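PDB 5D79: berberine bridge enzyme-like 28 from Arabidopsis thaliana, which binds FAD as its cofactor, acts as an oxidoreductase and takes part in the adaptation of the plant to salt stress. Local coordinates for residues L324-K328 with E329-E333; E374-E378 with A379-E383; R386-A390 with P391-L395. One frame throughout, in Å; residues are numbered along the deposited sequence.

Contact 1: residues L324-K328 with E329-E333; sequences LGLEK and EGCEE
The sulfur of Cys331 rests on the branched end of Leu326: SG lies 3.8 Å from CD2, and CG and CD1 are scarcely farther off, so the leucine offers its whole fork to the sulfur. Cys331 turns SG back beside its own amide nitrogen (chi1 -57°), facing the residues that precede the strand. Two backbone bonds fold the chain so that the two side chains meet. Gly330 N donates to Glu327 O at 2.9 Å, and Cys331 N reaches back in the same three-residue step to Lys328 O.

On the solvent side the turn carries charge. Glu327 OE2 lies 3.9 Å from Glu329 OE1, the two carboxylate planes at 90° to each other. A water donates to Glu327 OE2 at 3.1 Å and lies beside Glu329 too, though so close to OE1 that this second bond is doubtful. Two like charges so near would be expected to raise the proton affinity of one of them. Lys328, bent at chi2, runs the other way: a water that donates to Cys331 O at 2.9 Å also accepts a weak bond from Lys328 NZ, whose distance to Glu333 OE1 is 5.9 Å, too long for direct contact.

Farther out, Leu326 packs on Phe256 and Val258 of strand 253-260, while Cys331 touches Leu313 of helix 310-320. Gly330 and Glu332 pair through the backbone with Lys257 and Val255. The whole exemplifies a 3-10 turn that delivers the chain into an edge strand, here 331-334, of the large antiparallel sheet of a berberine bridge enzyme-like fold.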
loop_
_atom_site.group_PDB
_atom_site.type_symbol
_atom_site.label_atom_id
_atom_site.label_comp_id
_atom_site.label_asym_id
_atom_site.label_seq_id
_atom_site.Cartn_x
_atom_site.Cartn_y
_atom_site.Cartn_z
ATOM N N LEU A 324 -6.312 22.560 -18.279
ATOM C CA LEU A 324 -7.044 22.264 -17.053
ATOM C C LEU A 324 -7.931 23.438 -16.629
ATOM O O LEU A 324 -8.995 23.240 -16.053
ATOM C CB LEU A 324 -6.084 21.896 -15.921
ATOM C CG LEU A 324 -6.831 21.181 -14.794
ATOM C CD1 LEU A 324 -7.571 19.967 -15.344
ATOM C CD2 LEU A 324 -5.937 20.785 -13.629
ATOM N N GLY A 325 -7.487 24.657 -16.924
ATOM C CA GLY A 325 -8.258 25.848 -16.636
ATOM C C GLY A 325 -8.276 26.187 -15.161
ATOM O O GLY A 325 -9.245 26.775 -14.670
ATOM N N LEU A 326 -7.206 25.811 -14.454
ATOM C CA LEU A 326 -7.075 26.094 -13.023
ATOM C C LEU A 326 -7.012 27.584 -12.737
ATOM O O LEU A 326 -6.246 28.317 -13.368
ATOM C CB LEU A 326 -5.833 25.433 -12.444
ATOM C CG LEU A 326 -5.678 25.643 -10.942
ATOM C CD1 LEU A 326 -6.814 24.946 -10.247
ATOM C CD2 LEU A 326 -4.349 25.105 -10.443
ATOM N N GLU A 327 -7.824 28.027 -11.780
ATOM C CA GLU A 327 -7.795 29.411 -11.318
ATOM C C GLU A 327 -7.690 29.439 -9.806
ATOM O O GLU A 327 -7.821 28.402 -9.169
ATOM C CB GLU A 327 -9.031 30.167 -11.801
ATOM C CG GLU A 327 -9.005 30.435 -13.300
ATOM C CD GLU A 327 -10.204 31.218 -13.784
ATOM O OE1 GLU A 327 -10.849 30.754 -14.747
ATOM O OE2 GLU A 327 -10.497 32.294 -13.214
ATOM N N LYS A 328 -7.455 30.619 -9.233
ATOM C CA LYS A 328 -7.217 30.740 -7.790
ATOM C C LYS A 328 -8.311 30.114 -6.933
ATOM O O LYS A 328 -8.061 29.606 -5.840
ATOM C CB LYS A 328 -7.062 32.200 -7.410
ATOM C CG LYS A 328 -5.899 32.450 -6.484
ATOM C CD LYS A 328 -6.267 32.254 -5.028
ATOM C CE LYS A 328 -5.131 32.720 -4.112
ATOM N NZ LYS A 328 -5.604 33.065 -2.745
ATOM N N GLU A 329 -9.529 30.152 -7.454
ATOM C CA GLU A 329 -10.693 29.707 -6.718
ATOM C C GLU A 329 -10.655 28.210 -6.532
ATOM O O GLU A 329 -11.271 27.674 -5.612
ATOM C CB GLU A 329 -11.963 30.139 -7.450
ATOM C CG GLU A 329 -12.229 31.627 -7.339
ATOM C CD GLU A 329 -11.315 32.506 -8.195
ATOM O OE1 GLU A 329 -10.963 32.115 -9.325
ATOM O OE2 GLU A 329 -10.969 33.616 -7.737
ATOM N N GLY A 330 -9.921 27.539 -7.411
ATOM C CA GLY A 330 -9.782 26.099 -7.348
ATOM C C GLY A 330 -8.674 25.699 -6.400
ATOM O O GLY A 330 -8.477 24.518 -6.141
ATOM N N CYS A 331 -7.970 26.696 -5.869
ATOM C CA CYS A 331 -6.794 26.467 -5.040
ATOM C C CYS A 331 -6.982 26.793 -3.566
ATOM O O CYS A 331 -7.768 27.651 -3.205
ATOM C CB CYS A 331 -5.636 27.288 -5.561
ATOM S SG CYS A 331 -5.232 26.968 -7.255
ATOM N N GLU A 332 -6.217 26.123 -2.722
ATOM C CA GLU A 332 -6.243 26.402 -1.302
ATOM C C GLU A 332 -4.858 26.236 -0.679
ATOM O O GLU A 332 -4.283 25.143 -0.720
ATOM C CB GLU A 332 -7.241 25.489 -0.584
ATOM C CG GLU A 332 -7.431 25.892 0.866
ATOM C CD GLU A 332 -8.633 25.252 1.513
ATOM O OE1 GLU A 332 -9.333 24.455 0.856
ATOM O OE2 GLU A 332 -8.872 25.552 2.695
ATOM N N GLU A 333 -4.332 27.319 -0.107
ATOM C CA GLU A 333 -3.080 27.263 0.632
ATOM C C GLU A 333 -3.333 26.737 2.036
ATOM O O GLU A 333 -4.249 27.176 2.714
ATOM C CB GLU A 333 -2.405 28.646 0.684
ATOM C CG GLU A 333 -1.658 29.029 -0.608
ATOM C CD GLU A 333 -0.797 30.285 -0.471
ATOM O OE1 GLU A 333 -1.080 31.103 0.428
ATOM O OE2 GLU A 333 0.162 30.453 -1.264
HETATM O O HOH W 1 -10.835 34.066 -10.732
HETATM O O HOH W 2 -3.629 32.236 -0.038
HETATM O O HOH W 3 -6.348 30.116 -2.846
#

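Contact 2: residues E374-E378 with A379-E383; sequences EPIPE and AAIQE
Ile376 and Ile381 lean together at an angle just where the loop becomes a helix, CD1 of Ile376 reaching to 3.6 Å from CG1 of Ile381. The same methyl lies 3.8 Å from Ala380 CB, which places it against two successive residues of the first turn. What aims it there is an unusual first torsion: CG1 of Ile376 sits between its backbone N and carbonyl carbon (chi1 76°), and the chain then runs straight on to CD1. Beside it the ring of Pro377 brings CG to 3.9 Å from Ala380 CB, so that the alanine methyl is met by both loop residues. Replacing Ile376 with an alanine would probably leave a gap beside Ile381 CG1 and Ala380 CB and strip the apolar contact from the start of the helix.

Pro377 holds the N-cap position, and its carbonyl does the first work of the helix. Ile381 N donates to Pro377 O at 3.2 Å, in the carbonyl plane, while Ala380 N adds a weak bond to the same oxygen. One residue on, Gln382 N bonds to Glu378 O, and Gln382 CG lies 3.2 Å from that oxygen. The Glu378 carboxylate, extended from the first turn, would be expected to interact favourably with the positive end of the helix dipole.

Tyr461 covers Ile376, Pro377 and Ala380, and Gln274 OE1 of helix 263-276 takes the Ile376 N-H. An apolar residue just before the N-cap, packed on the fourth residue after it, is the hydrophobic staple, here at the start of helix 378-388.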
loop_
_atom_site.group_PDB
_atom_site.type_symbol
_atom_site.label_atom_id
_atom_site.label_comp_id
_atom_site.label_asym_id
_atom_site.label_seq_id
_atom_site.Cartn_x
_atom_site.Cartn_y
_atom_site.Cartn_z
ATOM N N GLU A 374 3.642 4.680 -22.228
ATOM C CA GLU A 374 3.417 5.658 -23.285
ATOM C C GLU A 374 1.923 5.938 -23.384
ATOM O O GLU A 374 1.112 5.040 -23.149
ATOM C CB GLU A 374 3.985 5.171 -24.628
ATOM C CG GLU A 374 3.412 3.863 -25.157
ATOM C CD GLU A 374 4.099 3.394 -26.438
ATOM O OE1 GLU A 374 5.315 3.631 -26.590
ATOM O OE2 GLU A 374 3.415 2.795 -27.294
ATOM N N PRO A 375 1.556 7.186 -23.730
ATOM C CA PRO A 375 0.167 7.650 -23.621
ATOM C C PRO A 375 -0.835 6.732 -24.319
ATOM O O PRO A 375 -0.617 6.339 -25.466
ATOM C CB PRO A 375 0.215 9.029 -24.286
ATOM C CG PRO A 375 1.611 9.477 -24.061
ATOM C CD PRO A 375 2.428 8.239 -24.278
ATOM N N ILE A 376 -1.901 6.368 -23.612
ATOM C CA ILE A 376 -2.943 5.540 -24.187
ATOM C C ILE A 376 -3.775 6.405 -25.121
ATOM O O ILE A 376 -3.886 7.617 -24.910
ATOM C CB ILE A 376 -3.828 4.910 -23.105
ATOM C CG1 ILE A 376 -4.800 5.954 -22.544
ATOM C CG2 ILE A 376 -2.951 4.295 -22.025
ATOM C CD1 ILE A 376 -5.721 5.450 -21.479
ATOM N N PRO A 377 -4.340 5.793 -26.173
ATOM C CA PRO A 377 -5.117 6.540 -27.165
ATOM C C PRO A 377 -6.411 7.128 -26.616
ATOM O O PRO A 377 -6.974 6.599 -25.661
ATOM C CB PRO A 377 -5.430 5.486 -28.231
ATOM C CG PRO A 377 -5.325 4.199 -27.532
ATOM C CD PRO A 377 -4.206 4.378 -26.553
ATOM N N GLU A 378 -6.863 8.207 -27.245
ATOM C CA GLU A 378 -8.120 8.854 -26.905
ATOM C C GLU A 378 -9.232 7.822 -26.814
ATOM O O GLU A 378 -10.093 7.908 -25.946
ATOM C CB GLU A 378 -8.463 9.913 -27.950
ATOM C CG GLU A 378 -9.755 10.672 -27.687
ATOM C CD GLU A 378 -10.107 11.642 -28.812
ATOM O OE1 GLU A 378 -9.823 11.322 -29.995
ATOM O OE2 GLU A 378 -10.672 12.722 -28.507
ATOM N N ALA A 379 -9.182 6.840 -27.713
ATOM C CA ALA A 379 -10.143 5.745 -27.755
ATOM C C ALA A 379 -10.137 4.928 -26.464
ATOM O O ALA A 379 -11.191 4.501 -25.989
ATOM C CB ALA A 379 -9.856 4.846 -28.944
ATOM N N ALA A 380 -8.955 4.698 -25.902
ATOM C CA ALA A 380 -8.863 3.970 -24.648
ATOM C C ALA A 380 -9.507 4.770 -23.521
ATOM O O ALA A 380 -10.216 4.221 -22.670
ATOM C CB ALA A 380 -7.422 3.659 -24.316
ATOM N N ILE A 381 -9.256 6.073 -23.517
ATOM C CA ILE A 381 -9.778 6.944 -22.468
ATOM C C ILE A 381 -11.315 6.978 -22.469
ATOM O O ILE A 381 -11.953 6.939 -21.409
ATOM C CB ILE A 381 -9.210 8.378 -22.605
ATOM C CG1 ILE A 381 -7.694 8.350 -22.457
ATOM C CG2 ILE A 381 -9.796 9.301 -21.541
ATOM C CD1 ILE A 381 -7.019 9.549 -23.048
ATOM N N GLN A 382 -11.908 7.030 -23.654
ATOM C CA GLN A 382 -13.361 7.075 -23.758
ATOM C C GLN A 382 -13.989 5.780 -23.269
ATOM O O GLN A 382 -15.029 5.798 -22.625
ATOM C CB GLN A 382 -13.786 7.362 -25.195
ATOM C CG GLN A 382 -13.228 8.671 -25.722
ATOM C CD GLN A 382 -13.643 8.948 -27.145
ATOM O OE1 GLN A 382 -14.266 9.970 -27.431
ATOM N NE2 GLN A 382 -13.305 8.034 -28.051
ATOM N N GLU A 383 -13.344 4.660 -23.561
ATOM C CA GLU A 383 -13.906 3.366 -23.201
ATOM C C GLU A 383 -13.893 3.132 -21.703
ATOM O O GLU A 383 -14.855 2.603 -21.146
ATOM C CB GLU A 383 -13.156 2.233 -23.901
ATOM C CG GLU A 383 -13.511 0.827 -23.402
ATOM C CD GLU A 383 -14.943 0.413 -23.676
ATOM O OE1 GLU A 383 -15.667 1.101 -24.423
ATOM O OE2 GLU A 383 -15.347 -0.629 -23.139
#

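Contact 3: residues R386-A390 with P391-L395; sequences RRLEA and PEARL
Leu388 O is held by two donors while the methyl of Ala393 presses close to it, CB at 3.6 Å. One donor is a water 2.6 Å from Leu388 O; the other is Arg292 NH2, from the neighbouring strand 284-292. The same water gives a weak bond to Ala393 O and thus spans the two arms of the turn. Between those arms runs a direct bond, Ala393 N to Ala390 O at 3.0 Å, which closes a short 3-10 turn round Pro391 and Glu392.

That turn brings the alanine methyls together, Ala390 CB 4.1 Å from Ala393 CB, and leaves Leu388 CD2 at the margin of the apolar patch. Pro391 CD lies beside Ala390 CB, as the peptide link between them requires. Glu392 folds back: its CG stands between backbone N and carbonyl carbon (chi1 74°), and a second bend at chi2 (-84°) brings OE1 to 3.7 Å from Ala390 CB. The carboxylate therefore lies over a methyl. Trp450 of helix 441-458 covers Ala390, Glu392 and Ala393 together. Arg387 turns away from the turn, its NE in a salt bridge with Glu383 and its NH2 bonded to Ser453.

Proline accounts for one feature: Pro391 has no N-H to offer Arg387 O, four residues earlier, and that oxygen instead receives Ala390 N, at 3.2 Å, and the indole NE1 of Trp450. Arg387 O is thus served by a shorter turn and a tryptophan, and Leu388 O by a water and an arginine, which implies a helix finished by its surroundings as much as by its own backbone.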
loop_
_atom_site.group_PDB
_atom_site.type_symbol
_atom_site.label_atom_id
_atom_site.label_comp_id
_atom_site.label_asym_id
_atom_site.label_seq_id
_atom_site.Cartn_x
_atom_site.Cartn_y
_atom_site.Cartn_z
ATOM N N ARG A 386 -16.549 5.030 -20.313
ATOM C CA ARG A 386 -17.804 4.345 -20.578
ATOM C C ARG A 386 -18.076 3.242 -19.552
ATOM O O ARG A 386 -19.197 3.076 -19.099
ATOM C CB ARG A 386 -17.804 3.754 -21.988
ATOM C CG ARG A 386 -19.101 3.073 -22.351
ATOM C CD ARG A 386 -18.957 2.251 -23.606
ATOM N NE ARG A 386 -18.248 1.000 -23.357
ATOM C CZ ARG A 386 -18.790 -0.052 -22.752
ATOM N NH1 ARG A 386 -20.040 -0.003 -22.319
ATOM N NH2 ARG A 386 -18.077 -1.153 -22.570
ATOM N N ARG A 387 -17.051 2.493 -19.177
ATOM C CA ARG A 387 -17.269 1.366 -18.286
ATOM C C ARG A 387 -17.656 1.816 -16.865
ATOM O O ARG A 387 -18.304 1.081 -16.130
ATOM C CB ARG A 387 -16.029 0.462 -18.280
ATOM C CG ARG A 387 -15.938 -0.455 -19.523
ATOM C CD ARG A 387 -14.510 -0.890 -19.794
ATOM N NE ARG A 387 -14.375 -1.757 -20.964
ATOM C CZ ARG A 387 -14.329 -3.079 -20.894
ATOM N NH1 ARG A 387 -14.202 -3.806 -21.993
ATOM N NH2 ARG A 387 -14.417 -3.676 -19.716
ATOM N N LEU A 388 -17.294 3.037 -16.493
ATOM C CA LEU A 388 -17.656 3.557 -15.180
ATOM C C LEU A 388 -19.135 3.945 -15.090
ATOM O O LEU A 388 -19.678 4.115 -13.999
ATOM C CB LEU A 388 -16.773 4.753 -14.823
ATOM C CG LEU A 388 -15.389 4.404 -14.272
ATOM C CD1 LEU A 388 -14.446 5.557 -14.477
ATOM C CD2 LEU A 388 -15.476 4.060 -12.800
ATOM N N GLU A 389 -19.791 4.073 -16.238
ATOM C CA GLU A 389 -21.228 4.310 -16.264
ATOM C C GLU A 389 -22.019 3.053 -15.878
ATOM O O GLU A 389 -23.238 3.115 -15.692
ATOM C CB GLU A 389 -21.659 4.795 -17.645
ATOM C CG GLU A 389 -20.774 5.889 -18.214
ATOM C CD GLU A 389 -21.233 6.365 -19.588
ATOM O OE1 GLU A 389 -22.071 5.679 -20.214
ATOM O OE2 GLU A 389 -20.760 7.428 -20.043
ATOM N N ALA A 390 -21.325 1.920 -15.771
ATOM C CA ALA A 390 -21.941 0.641 -15.398
ATOM C C ALA A 390 -22.560 0.717 -14.009
ATOM O O ALA A 390 -22.019 1.385 -13.131
ATOM C CB ALA A 390 -20.913 -0.484 -15.457
ATOM N N PRO A 391 -23.701 0.033 -13.806
ATOM C CA PRO A 391 -24.400 0.119 -12.523
ATOM C C PRO A 391 -23.515 -0.351 -11.385
ATOM O O PRO A 391 -23.495 0.278 -10.328
ATOM C CB PRO A 391 -25.602 -0.819 -12.703
ATOM C CG PRO A 391 -25.749 -1.003 -14.175
ATOM C CD PRO A 391 -24.368 -0.903 -14.733
ATOM N N GLU A 392 -22.774 -1.433 -11.618
ATOM C CA GLU A 392 -21.933 -2.030 -10.585
ATOM C C GLU A 392 -20.632 -1.225 -10.382
ATOM O O GLU A 392 -19.842 -1.512 -9.486
ATOM C CB GLU A 392 -21.653 -3.514 -10.915
ATOM C CG GLU A 392 -20.652 -3.820 -12.046
ATOM C CD GLU A 392 -21.257 -3.790 -13.449
ATOM O OE1 GLU A 392 -22.395 -3.312 -13.605
ATOM O OE2 GLU A 392 -20.578 -4.240 -14.404
ATOM N N ALA A 393 -20.430 -0.188 -11.190
ATOM C CA ALA A 393 -19.283 0.702 -11.003
ATOM C C ALA A 393 -19.639 1.992 -10.250
ATOM O O ALA A 393 -18.908 2.980 -10.345
ATOM C CB ALA A 393 -18.659 1.045 -12.350
ATOM N N ARG A 394 -20.754 1.985 -9.517
ATOM C CA ARG A 394 -21.202 3.169 -8.785
ATOM C C ARG A 394 -20.210 3.583 -7.703
ATOM O O ARG A 394 -20.029 4.777 -7.446
ATOM C CB ARG A 394 -22.580 2.952 -8.143
ATOM C CG ARG A 394 -23.173 4.253 -7.603
ATOM C CD ARG A 394 -24.561 4.074 -7.034
ATOM N NE ARG A 394 -24.572 3.192 -5.864
ATOM C CZ ARG A 394 -24.390 3.598 -4.607
ATOM N NH1 ARG A 394 -24.167 4.881 -4.350
ATOM N NH2 ARG A 394 -24.425 2.721 -3.606
ATOM N N LEU A 395 -19.568 2.607 -7.064
ATOM C CA LEU A 395 -18.556 2.930 -6.060
ATOM C C LEU A 395 -17.158 2.528 -6.519
ATOM O O LEU A 395 -16.276 2.265 -5.709
ATOM C CB LEU A 395 -18.889 2.267 -4.729
ATOM C CG LEU A 395 -20.213 2.692 -4.087
ATOM C CD1 LEU A 395 -20.251 2.229 -2.638
ATOM C CD2 LEU A 395 -20.414 4.190 -4.185
HETATM O O HOH W 4 -18.611 5.694 -12.269
#

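The three contacts follow one another along the chain, each occupying a junction between regular elements. Contact 2 opens helix 378-388 and contact 3 lies where it gives way to loop, with centres 18 Å apart; the helix links strand 363-372, at one margin of the seven-stranded sheet, to strand 396-402 within it. Contact 1 belongs to the other outermost strand, 331-334. Its centre lies 26 Å from that of contact 2 and 29 Å from that of contact 3, and it touches neither. Glu383, in contact 2, forms salt bridges with Arg386 and Arg387 of contact 3, tying the two along the helix. All three lie where helix or turn adjoins the sheet, away from the FAD pocket.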